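PDB 3T90: glucosamine 6-phosphate N-acetyltransferase from Arabidopsis thaliana, which transfers the acetyl group of acetyl-CoA to D-glucosamine 6-phosphate, a step in the synthesis of UDP-N-acetylglucosamine. Local coordinates for residues I53-E58 against G62-T67. Numbering follows the deposited sequence.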
ATOM      1  N   ILE A  53      11.946   2.080   6.501  1.00  8.89           N
ATOM      2  CA  ILE A  53      12.470   0.770   6.318  1.00  8.20           C
ATOM      3  C   ILE A  53      13.244   0.346   7.564  1.00 10.10           C
ATOM      4  O   ILE A  53      14.203   1.069   7.947  1.00 10.25           O
ATOM      5  CB  ILE A  53      13.381   0.682   5.098  1.00  8.79           C
ATOM      6  CG1 ILE A  53      12.588   1.184   3.864  1.00 11.72           C
ATOM      7  CG2 ILE A  53      13.930  -0.773   4.961  1.00  9.22           C
ATOM      8  CD1 ILE A  53      13.370   1.091   2.571  1.00 12.30           C
ATOM      9  N   CYS A  54      12.866  -0.767   8.203  1.00  8.92           N
ATOM     10  CA  CYS A  54      13.542  -1.280   9.399  1.00 10.02           C
ATOM     11  C   CYS A  54      14.514  -2.360   8.910  1.00 10.40           C
ATOM     12  O   CYS A  54      14.182  -3.178   8.023  1.00 12.22           O
ATOM     13  CB  CYS A  54      12.443  -1.953  10.275  1.00 11.47           C
ATOM     14  SG  CYS A  54      13.086  -2.845  11.687  1.00 15.47           S
ATOM     15  N   VAL A  55      15.708  -2.365   9.508  1.00  8.88           N
ATOM     16  CA  VAL A  55      16.653  -3.489   9.352  1.00  9.95           C
ATOM     17  C   VAL A  55      17.151  -3.978  10.677  1.00  9.70           C
ATOM     18  O   VAL A  55      17.226  -3.183  11.664  1.00 10.62           O
ATOM     19  CB  VAL A  55      17.888  -3.087   8.476  1.00  8.95           C
ATOM     20  CG1 VAL A  55      17.490  -2.786   7.031  1.00  9.48           C
ATOM     21  CG2 VAL A  55      18.766  -2.015   9.088  1.00 11.75           C
ATOM     22  N   ILE A  56      17.493  -5.253  10.712  1.00 10.74           N
ATOM     23  CA  ILE A  56      18.192  -5.791  11.841  1.00 10.96           C
ATOM     24  C   ILE A  56      19.529  -6.257  11.313  1.00 10.84           C
ATOM     25  O   ILE A  56      19.579  -7.124  10.420  1.00 10.20           O
ATOM     26  CB  ILE A  56      17.467  -6.957  12.494  1.00 11.08           C
ATOM     27  CG1 ILE A  56      16.131  -6.483  12.973  1.00 12.91           C
ATOM     28  CG2 ILE A  56      18.322  -7.585  13.639  1.00 13.46           C
ATOM     29  CD1 ILE A  56      15.239  -7.656  13.613  1.00 13.51           C
ATOM     30  N   GLU A  57      20.624  -5.736  11.913  1.00 12.59           N
ATOM     31  CA  GLU A  57      21.954  -6.145  11.557  1.00 14.74           C
ATOM     32  C   GLU A  57      22.452  -7.193  12.522  1.00 13.17           C
ATOM     33  O   GLU A  57      22.267  -7.006  13.730  1.00 16.04           O
ATOM     34  CB  GLU A  57      22.919  -4.924  11.540  1.00 13.62           C
ATOM     35  CG  GLU A  57      24.324  -5.281  11.084  1.00 17.12           C
ATOM     36  CD  GLU A  57      25.302  -4.089  11.037  1.00 21.59           C
ATOM     37  OE1 GLU A  57      24.901  -2.957  10.744  1.00 19.35           O
ATOM     38  OE2 GLU A  57      26.536  -4.311  11.296  1.00 28.24           O
ATOM     39  N   GLU A  58      23.061  -8.245  11.979  1.00 14.41           N
ATOM     40  CA  GLU A  58      23.785  -9.206  12.895  1.00 16.73           C
ATOM     41  C   GLU A  58      25.232  -8.678  12.935  1.00 17.45           C
ATOM     42  O   GLU A  58      25.949  -8.574  11.928  1.00 17.16           O
ATOM     43  CB  GLU A  58      23.687 -10.624  12.374  1.00 16.83           C
ATOM     44  CG  GLU A  58      24.101 -11.664  13.437  1.00 17.58           C
ATOM     45  CD  GLU A  58      25.642 -11.740  13.563  1.00 20.09           C
ATOM     46  OE1 GLU A  58      26.317 -11.920  12.511  1.00 21.71           O
ATOM     47  OE2 GLU A  58      26.089 -11.576  14.743  1.00 23.78           O
ATOM     48  N   GLY A  62      28.260  -8.432  10.482  1.00 19.98           N
ATOM     49  CA  GLY A  62      27.998  -7.102   9.915  1.00 19.98           C
ATOM     50  C   GLY A  62      27.115  -7.102   8.649  1.00 19.76           C
ATOM     51  O   GLY A  62      27.301  -6.256   7.776  1.00 21.35           O
ATOM     52  N   LYS A  63      26.204  -8.079   8.539  1.00 17.59           N
ATOM     53  CA  LYS A  63      25.263  -8.159   7.406  1.00 15.94           C
ATOM     54  C   LYS A  63      23.853  -7.941   7.954  1.00 13.68           C
ATOM     55  O   LYS A  63      23.549  -8.193   9.138  1.00 13.63           O
ATOM     56  CB  LYS A  63      25.331  -9.515   6.707  1.00 17.21           C
ATOM     57  CG  LYS A  63      26.694  -9.873   6.034  1.00 25.11           C
ATOM     58  CD  LYS A  63      26.977  -9.035   4.801  1.00 31.96           C
ATOM     59  CE  LYS A  63      28.503  -8.990   4.471  1.00 37.73           C
ATOM     60  NZ  LYS A  63      28.751  -7.881   3.482  1.00 38.70           N
ATOM     61  N   ILE A  64      22.981  -7.504   7.070  1.00 11.42           N
ATOM     62  CA  ILE A  64      21.579  -7.374   7.442  1.00 11.21           C
ATOM     63  C   ILE A  64      20.950  -8.782   7.506  1.00 10.76           C
ATOM     64  O   ILE A  64      21.028  -9.578   6.553  1.00 12.56           O
ATOM     65  CB  ILE A  64      20.838  -6.517   6.395  1.00  9.80           C
ATOM     66  CG1 ILE A  64      21.557  -5.162   6.189  1.00 11.32           C
ATOM     67  CG2 ILE A  64      19.327  -6.338   6.773  1.00  8.95           C
ATOM     68  CD1 ILE A  64      21.726  -4.356   7.455  1.00 12.53           C
ATOM     69  N   ALA A  65      20.344  -9.056   8.629  1.00 10.35           N
ATOM     70  CA  ALA A  65      19.697 -10.328   8.908  1.00 11.22           C
ATOM     71  C   ALA A  65      18.172 -10.366   8.674  1.00 10.21           C
ATOM     72  O   ALA A  65      17.584 -11.389   8.471  1.00 11.00           O
ATOM     73  CB  ALA A  65      19.971 -10.687  10.412  1.00 11.87           C
ATOM     74  N   ALA A  66      17.534  -9.225   8.796  1.00  9.98           N
ATOM     75  CA  ALA A  66      16.085  -9.117   8.554  1.00  8.34           C
ATOM     76  C   ALA A  66      15.730  -7.709   8.183  1.00  7.62           C
ATOM     77  O   ALA A  66      16.480  -6.751   8.447  1.00  8.98           O
ATOM     78  CB  ALA A  66      15.308  -9.532   9.868  1.00  8.63           C
ATOM     79  N   THR A  67      14.610  -7.536   7.489  1.00  8.52           N
ATOM     80  CA  THR A  67      14.155  -6.238   7.031  1.00  7.72           C
ATOM     81  C   THR A  67      12.634  -6.247   6.839  1.00  7.45           C
ATOM     82  O   THR A  67      12.014  -7.307   6.671  1.00  8.37           O
ATOM     83  CB  THR A  67      14.851  -5.816   5.732  1.00  8.28           C
ATOM     84  OG1 THR A  67      14.500  -4.444   5.437  1.00  8.05           O
ATOM     85  CG2 THR A  67      14.523  -6.700   4.531  1.00  8.92           C
TER
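Ile56 sits at the centre of this antiparallel pairing: its N donates to Ala66 O at 2.9 Å, while its O takes Ala65 N at 2.7 Å and, weakly, Ala66 N at 3.4 Å. Ala65 and Ala66 both face Ile56, a classic beta bulge that brings Ala65 CB to 3.6 Å from Ile56 O. Toward the turn, Glu58 N donates to Lys63 O almost in line with the carbonyl, and Glu58 O receives weak bonds from the N atoms of Gly62 and Lys63, a G1 bulge with Gly62 at positive phi. At the far end Thr67 OG1, turned away from its own N (chi1 -172°), donates to Cys54 O at 2.9 Å, tilted 23° from the carbonyl plane. On the face shared by Val55, Glu57, Ile64 and Thr67, Val55 CB meets Ile64 CG2 at 3.9 Å. Glu57 reaches out extended along that face, its CG against Lys63 O and OE2 3.4 Å from Gly62 CA; its OE1 is salt-bridged to Arg8 and Lys17. Cut back to alanine, this position would probably leave Arg8 and Lys17 without their shared anion and bare the Gly62 CA that OE2 touches. Helix 19-23 covers Ile64 and Thr67, whereas Ile56 and Ala66 pack against helix 100-114, where Ala65 touches Leu100, a probable acetyl-CoA-binding residue. The whole is a doubly bulged beta hairpin, strands 51-58 and 63-74, within the central mixed sheet of the GNAT fold.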